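Cell division control protein 45 cdc45 putative (Entamoeba histolytica, PDB 6CC2) is the putative Cdc45 of this amoeba, which probably takes part in DNA replication as a subunit of the CMG replicative helicase, as in other eukaryotes. Local coordinates at residues 299-304 with 315-320. Sequence-based numbering, arbitrary orientation.
Sequences MGIPLS and LEMKNK. With EDO (1,2-ethanediol), chain L.
Met317, a selenomethionine, packs its SE atom against Ile301 and Pro302. Met317 SE lies 3.9 Å from Pro302 CD, where the two side chains cross at about a right angle. Met317 SE lies 4.1 Å from Ile301 CG1, and here the side chains run past each other in opposite directions. Chi2 of Met317 (-57°) bends its chain and sets SE in this position. Ile301 CG1 meets SE from beside its own backbone N, anti to the carbonyl carbon (chi1 -59°). Ile301 also reaches the helix backbone. Ile301 CD1 comes to 3.7 Å from Met317 O.

Lys320 supplies the second set of contacts, next to the backbone of Met299 and Gly300. Lys320 CB and CD each lie 4.0 Å from Met299 O. The chain bends at chi3 (133°), and CE passes near both carbonyl oxygens. Lys320 NZ approaches Gly300 O at 3.6 Å. At that distance the two are in loose polar contact, and no hydrogen bond joins the two segments.

The first bond of the Lys318 side chain is directed away from the 299-304 segment. Its ammonium group is hydrogen-bonded to Met313 O and makes a cation-pi contact with Tyr310. Lys318 NZ also lies 2.4 Å from O1 of an ethanediol, a doubtfully short distance.

Met299 and Ile301 also touch Phe321 of helix 315-331, and Ile301 touches Leu267. Gly300, with positive phi, ends helix 288-298 in a Schellman motif. Pro302 is the N-cap residue of helix 303-306. The contact thus packs a helix-to-helix turn against the first turns of helix 315-331, at the periphery of the Cdc45 fold.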
HETATM    1  N   MSE A 299      -7.144 -16.299  27.695  1.00 27.74           N
HETATM    2  CA  MSE A 299      -7.701 -14.977  27.961  1.00 28.41           C
HETATM    3  C   MSE A 299      -9.009 -15.065  28.743  1.00 31.20           C
HETATM    4  O   MSE A 299      -9.537 -14.049  29.208  1.00 32.68           O
HETATM    5  CB  MSE A 299      -7.930 -14.222  26.650  1.00 30.12           C
HETATM    6  CG  MSE A 299      -6.659 -13.944  25.906  1.00 33.08           C
HETATM    7 SE   MSE A 299      -6.979 -12.765  24.383  0.63 36.97          SE
HETATM    8  CE  MSE A 299      -8.151 -13.876  23.389  1.00 36.19           C
ATOM      9  N   GLY A 300      -9.518 -16.285  28.892  1.00 30.39           N
ATOM     10  CA  GLY A 300     -10.794 -16.495  29.544  1.00 28.86           C
ATOM     11  C   GLY A 300     -11.985 -16.123  28.703  1.00 30.80           C
ATOM     12  O   GLY A 300     -13.052 -15.817  29.250  1.00 31.67           O
ATOM     13  N   ILE A 301     -11.843 -16.143  27.385  1.00 29.59           N
ATOM     14  CA  ILE A 301     -12.917 -15.778  26.468  1.00 25.72           C
ATOM     15  C   ILE A 301     -13.400 -17.041  25.763  1.00 27.96           C
ATOM     16  O   ILE A 301     -12.611 -17.692  25.066  1.00 28.94           O
ATOM     17  CB  ILE A 301     -12.450 -14.732  25.450  1.00 24.89           C
ATOM     18  CG1 ILE A 301     -11.962 -13.472  26.174  1.00 26.04           C
ATOM     19  CG2 ILE A 301     -13.564 -14.399  24.467  1.00 27.15           C
ATOM     20  CD1 ILE A 301     -11.269 -12.470  25.267  1.00 25.91           C
ATOM     21  N   PRO A 302     -14.672 -17.408  25.882  1.00 29.23           N
ATOM     22  CA  PRO A 302     -15.164 -18.572  25.133  1.00 29.28           C
ATOM     23  C   PRO A 302     -15.173 -18.307  23.630  1.00 27.72           C
ATOM     24  O   PRO A 302     -15.275 -17.170  23.168  1.00 28.12           O
ATOM     25  CB  PRO A 302     -16.584 -18.788  25.680  1.00 37.39           C
ATOM     26  CG  PRO A 302     -16.993 -17.465  26.225  1.00 42.55           C
ATOM     27  CD  PRO A 302     -15.722 -16.788  26.712  1.00 35.55           C
ATOM     28  N   LEU A 303     -15.074 -19.390  22.857  1.00 29.36           N
ATOM     29  CA  LEU A 303     -15.089 -19.233  21.403  1.00 29.17           C
ATOM     30  C   LEU A 303     -16.405 -18.633  20.914  1.00 29.24           C
ATOM     31  O   LEU A 303     -16.425 -17.926  19.899  1.00 30.02           O
ATOM     32  CB  LEU A 303     -14.836 -20.577  20.732  1.00 32.29           C
ATOM     33  CG  LEU A 303     -13.417 -21.127  20.825  1.00 36.65           C
ATOM     34  CD1 LEU A 303     -13.318 -22.409  19.995  1.00 42.56           C
ATOM     35  CD2 LEU A 303     -12.373 -20.130  20.348  1.00 39.23           C
ATOM     36  N   SER A 304     -17.504 -18.884  21.615  1.00 31.92           N
ATOM     37  CA  SER A 304     -18.783 -18.301  21.218  1.00 37.23           C
ATOM     38  C   SER A 304     -18.751 -16.780  21.294  1.00 40.10           C
ATOM     39  O   SER A 304     -19.480 -16.106  20.559  1.00 43.27           O
ATOM     40  CB  SER A 304     -19.905 -18.843  22.102  1.00 38.48           C
ATOM     41  OG  SER A 304     -19.706 -18.443  23.443  1.00 41.20           O
ATOM     42  N   LEU A 315     -18.854  -6.103  26.376  1.00 25.72           N
ATOM     43  CA  LEU A 315     -17.774  -5.233  26.836  1.00 25.54           C
ATOM     44  C   LEU A 315     -16.914  -5.932  27.879  1.00 25.00           C
ATOM     45  O   LEU A 315     -15.700  -5.700  27.932  1.00 24.21           O
ATOM     46  CB  LEU A 315     -18.343  -3.944  27.390  1.00 26.66           C
ATOM     47  CG  LEU A 315     -17.338  -2.855  27.768  1.00 31.28           C
ATOM     48  CD1 LEU A 315     -16.339  -2.611  26.654  1.00 34.83           C
ATOM     49  CD2 LEU A 315     -18.049  -1.559  28.103  1.00 32.30           C
ATOM     50  N   GLU A 316     -17.513  -6.810  28.685  1.00 24.72           N
ATOM     51  CA  GLU A 316     -16.730  -7.578  29.647  1.00 26.16           C
ATOM     52  C   GLU A 316     -15.676  -8.417  28.944  1.00 25.28           C
ATOM     53  O   GLU A 316     -14.551  -8.559  29.440  1.00 26.09           O
ATOM     54  CB  GLU A 316     -17.641  -8.479  30.488  1.00 26.57           C
ATOM     55  CG  GLU A 316     -18.447  -7.771  31.540  1.00 27.61           C
ATOM     56  CD  GLU A 316     -19.758  -7.197  31.033  1.00 30.34           C
ATOM     57  OE1 GLU A 316     -19.977  -7.192  29.806  1.00 31.98           O
ATOM     58  OE2 GLU A 316     -20.560  -6.751  31.861  1.00 31.68           O
HETATM   59  N   MSE A 317     -16.004  -8.974  27.780  1.00 24.58           N
HETATM   60  CA  MSE A 317     -15.051  -9.791  27.060  1.00 24.26           C
HETATM   61  C   MSE A 317     -14.001  -8.882  26.407  1.00 23.92           C
HETATM   62  O   MSE A 317     -12.838  -9.237  26.331  1.00 24.32           O
HETATM   63  CB  MSE A 317     -15.732 -10.649  25.997  1.00 23.31           C
HETATM   64  CG  MSE A 317     -16.620 -11.744  26.557  1.00 24.61           C
HETATM   65 SE   MSE A 317     -15.709 -12.997  27.771  0.69 28.58          SE
HETATM   66  CE  MSE A 317     -16.263 -12.188  29.474  1.00 29.39           C
ATOM     67  N   LYS A 318     -14.433  -7.699  25.964  1.00 22.87           N
ATOM     68  CA  LYS A 318     -13.485  -6.759  25.375  1.00 22.26           C
ATOM     69  C   LYS A 318     -12.455  -6.310  26.411  1.00 23.21           C
ATOM     70  O   LYS A 318     -11.266  -6.170  26.091  1.00 23.30           O
ATOM     71  CB  LYS A 318     -14.226  -5.554  24.803  1.00 24.21           C
ATOM     72  CG  LYS A 318     -14.979  -5.848  23.517  1.00 24.61           C
ATOM     73  CD  LYS A 318     -15.732  -4.627  23.030  1.00 24.41           C
ATOM     74  CE  LYS A 318     -16.366  -4.879  21.668  1.00 30.35           C
ATOM     75  NZ  LYS A 318     -17.832  -4.646  21.677  1.00 37.03           N
ATOM     76  N   ASN A 319     -12.901  -6.078  27.643  1.00 23.20           N
ATOM     77  CA  ASN A 319     -11.998  -5.661  28.718  1.00 23.01           C
ATOM     78  C   ASN A 319     -10.986  -6.762  29.023  1.00 25.50           C
ATOM     79  O   ASN A 319      -9.796  -6.484  29.214  1.00 26.29           O
ATOM     80  CB  ASN A 319     -12.779  -5.300  29.978  1.00 24.54           C
ATOM     81  CG  ASN A 319     -13.626  -4.035  29.821  1.00 25.60           C
ATOM     82  OD1 ASN A 319     -13.357  -3.191  28.978  1.00 26.75           O
ATOM     83  ND2 ASN A 319     -14.652  -3.913  30.641  1.00 27.86           N
ATOM     84  N   LYS A 320     -11.436  -8.021  29.047  1.00 25.05           N
ATOM     85  CA  LYS A 320     -10.520  -9.141  29.258  1.00 25.95           C
ATOM     86  C   LYS A 320      -9.484  -9.218  28.149  1.00 24.68           C
ATOM     87  O   LYS A 320      -8.289  -9.415  28.405  1.00 27.92           O
ATOM     88  CB  LYS A 320     -11.288 -10.469  29.339  1.00 28.72           C
ATOM     89  CG  LYS A 320     -11.882 -10.780  30.695  1.00 32.10           C
ATOM     90  CD  LYS A 320     -12.725 -12.072  30.646  1.00 39.76           C
ATOM     91  CE  LYS A 320     -12.404 -13.007  31.801  1.00 47.32           C
ATOM     92  NZ  LYS A 320     -13.569 -13.836  32.158  1.00 58.84           N
TER
HETATM   93  C1  EDO L 611     -19.407  -2.398  23.647  1.00 58.21           C
HETATM   94  O1  EDO L 611     -19.323  -3.804  23.377  1.00 49.95           O
HETATM   95  C2  EDO L 611     -18.929  -1.586  22.446  1.00 63.59           C
HETATM   96  O2  EDO L 611     -19.695  -1.929  21.280  1.00 67.56           O